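Local coordinates for guanine nucleotide exchange protein (Legionella pneumophila, PDB 1XSZ), which probably acts as a guanine nucleotide exchange factor for ADP-ribosylation factor (Arf) GTPases, with a capping domain over its Sec7 active site, at residues K337-D340 with N341-L345. Numbering follows the deposited sequence.
Sequences KAYD and NQKKL
K343 lays its side chain across Y339 one turn earlier in helix 332-351. K343 CG sits over one face of the phenol ring, 4.2 Å from the ring centroid and 19° off its normal, a CH-pi contact displaced toward the rim. Further out, K343 CE lies 3.2 Å from Y339 OH. Two torsions bring the chains together. Y339 CG is anti to its own backbone N (chi1 173°), and the K343 chain bends at chi2 (-64°) before running straight to NZ. Water 2, at the ring edge and in its plane, is 2.6 Å from Y339 OH and accepts a weak hydrogen bond from K343 NZ. The stronger partner of that ammonium is A315 O, at the end of helix 306-315. The Y339 ring also packs edge-to-face with F324.

A second water lies on the side of Q342. Water 1 donates to A338 O at 3.0 Å and accepts from Q342 NE2 at 2.7 Å. A338 O thus serves both this water and the backbone N of Q342, 3.0 Å away. Four consecutive i to i+4 bonds, from N341 N to K337 O through K344 N to D340 O, fix the spacing of the turn. A338 and Q342 also pack on helix 306-315, so the turn joins the last helix to the rest of the capping domain.

The lysine therefore plays two parts: its methylenes pack on an aromatic face, while its charged end reaches a backbone carbonyl of the neighbouring helix. That carbonyl and water 2 would probably stabilise the ammonium charge.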
loop_
_atom_site.group_PDB
_atom_site.type_symbol
_atom_site.label_atom_id
_atom_site.label_comp_id
_atom_site.label_asym_id
_atom_site.label_seq_id
_atom_site.Cartn_x
_atom_site.Cartn_y
_atom_site.Cartn_z
ATOM N N LYS A 337 -13.676 -4.468 18.626
ATOM C CA LYS A 337 -15.000 -4.708 19.189
ATOM C C LYS A 337 -15.975 -5.241 18.144
ATOM O O LYS A 337 -16.743 -6.160 18.419
ATOM C CB LYS A 337 -15.548 -3.432 19.831
ATOM C CG LYS A 337 -14.873 -3.100 21.155
ATOM C CD LYS A 337 -15.503 -1.896 21.837
ATOM C CE LYS A 337 -15.204 -0.609 21.099
ATOM N NZ LYS A 337 -15.707 0.573 21.858
ATOM N N ALA A 338 -15.932 -4.685 16.937
ATOM C CA ALA A 338 -16.831 -5.140 15.882
ATOM C C ALA A 338 -16.544 -6.598 15.533
ATOM O O ALA A 338 -17.463 -7.404 15.361
ATOM C CB ALA A 338 -16.681 -4.256 14.644
ATOM N N TYR A 339 -15.266 -6.937 15.436
ATOM C CA TYR A 339 -14.857 -8.298 15.121
ATOM C C TYR A 339 -15.280 -9.252 16.239
ATOM O O TYR A 339 -15.846 -10.314 15.975
ATOM C CB TYR A 339 -13.339 -8.342 14.933
ATOM C CG TYR A 339 -12.756 -9.725 14.770
ATOM C CD1 TYR A 339 -12.797 -10.387 13.540
ATOM C CD2 TYR A 339 -12.126 -10.360 15.840
ATOM C CE1 TYR A 339 -12.215 -11.645 13.382
ATOM C CE2 TYR A 339 -11.545 -11.613 15.695
ATOM C CZ TYR A 339 -11.588 -12.250 14.462
ATOM O OH TYR A 339 -10.980 -13.473 14.323
ATOM N N ASP A 340 -15.011 -8.879 17.486
ATOM C CA ASP A 340 -15.385 -9.739 18.603
ATOM C C ASP A 340 -16.898 -9.940 18.668
ATOM O O ASP A 340 -17.368 -11.028 19.014
ATOM C CB ASP A 340 -14.887 -9.162 19.933
ATOM C CG ASP A 340 -13.392 -9.341 20.132
ATOM O OD1 ASP A 340 -12.733 -10.054 19.342
ATOM O OD2 ASP A 340 -12.868 -8.765 21.112
ATOM N N ASN A 341 -17.657 -8.898 18.345
ATOM C CA ASN A 341 -19.111 -9.003 18.362
ATOM C C ASN A 341 -19.574 -9.985 17.296
ATOM O O ASN A 341 -20.484 -10.782 17.534
ATOM C CB ASN A 341 -19.758 -7.633 18.149
ATOM C CG ASN A 341 -19.593 -6.730 19.352
ATOM O OD1 ASN A 341 -19.365 -7.202 20.467
ATOM N ND2 ASN A 341 -19.722 -5.427 19.140
ATOM N N GLN A 342 -18.953 -9.942 16.123
ATOM C CA GLN A 342 -19.334 -10.874 15.070
ATOM C C GLN A 342 -18.976 -12.305 15.483
ATOM O O GLN A 342 -19.730 -13.237 15.208
ATOM C CB GLN A 342 -18.651 -10.512 13.747
ATOM C CG GLN A 342 -19.151 -9.219 13.107
ATOM C CD GLN A 342 -20.658 -9.197 12.922
ATOM O OE1 GLN A 342 -21.267 -10.202 12.554
ATOM N NE2 GLN A 342 -21.266 -8.041 13.168
ATOM N N LYS A 343 -17.833 -12.493 16.141
ATOM C CA LYS A 343 -17.449 -13.832 16.589
ATOM C C LYS A 343 -18.444 -14.333 17.635
ATOM O O LYS A 343 -18.777 -15.522 17.669
ATOM C CB LYS A 343 -16.033 -13.833 17.184
ATOM C CG LYS A 343 -14.917 -13.808 16.152
ATOM C CD LYS A 343 -14.915 -15.076 15.293
ATOM C CE LYS A 343 -13.646 -15.166 14.458
ATOM N NZ LYS A 343 -13.670 -16.342 13.536
ATOM N N LYS A 344 -18.909 -13.433 18.495
ATOM C CA LYS A 344 -19.874 -13.807 19.521
ATOM C C LYS A 344 -21.178 -14.244 18.863
ATOM O O LYS A 344 -21.805 -15.211 19.297
ATOM C CB LYS A 344 -20.135 -12.636 20.472
ATOM C CG LYS A 344 -19.003 -12.358 21.446
ATOM C CD LYS A 344 -19.375 -11.247 22.413
ATOM C CE LYS A 344 -18.283 -11.019 23.446
ATOM N NZ LYS A 344 -18.663 -9.962 24.421
ATOM N N LEU A 345 -21.578 -13.534 17.814
ATOM C CA LEU A 345 -22.807 -13.865 17.095
ATOM C C LEU A 345 -22.695 -15.279 16.537
ATOM O O LEU A 345 -23.613 -16.089 16.672
ATOM C CB LEU A 345 -23.039 -12.883 15.943
ATOM C CG LEU A 345 -24.225 -13.193 15.024
ATOM C CD1 LEU A 345 -25.509 -13.193 15.837
ATOM C CD2 LEU A 345 -24.300 -12.166 13.904
HETATM O O HOH W 1 -19.981 -5.995 14.388
HETATM O O HOH W 2 -11.295 -14.703 12.058
#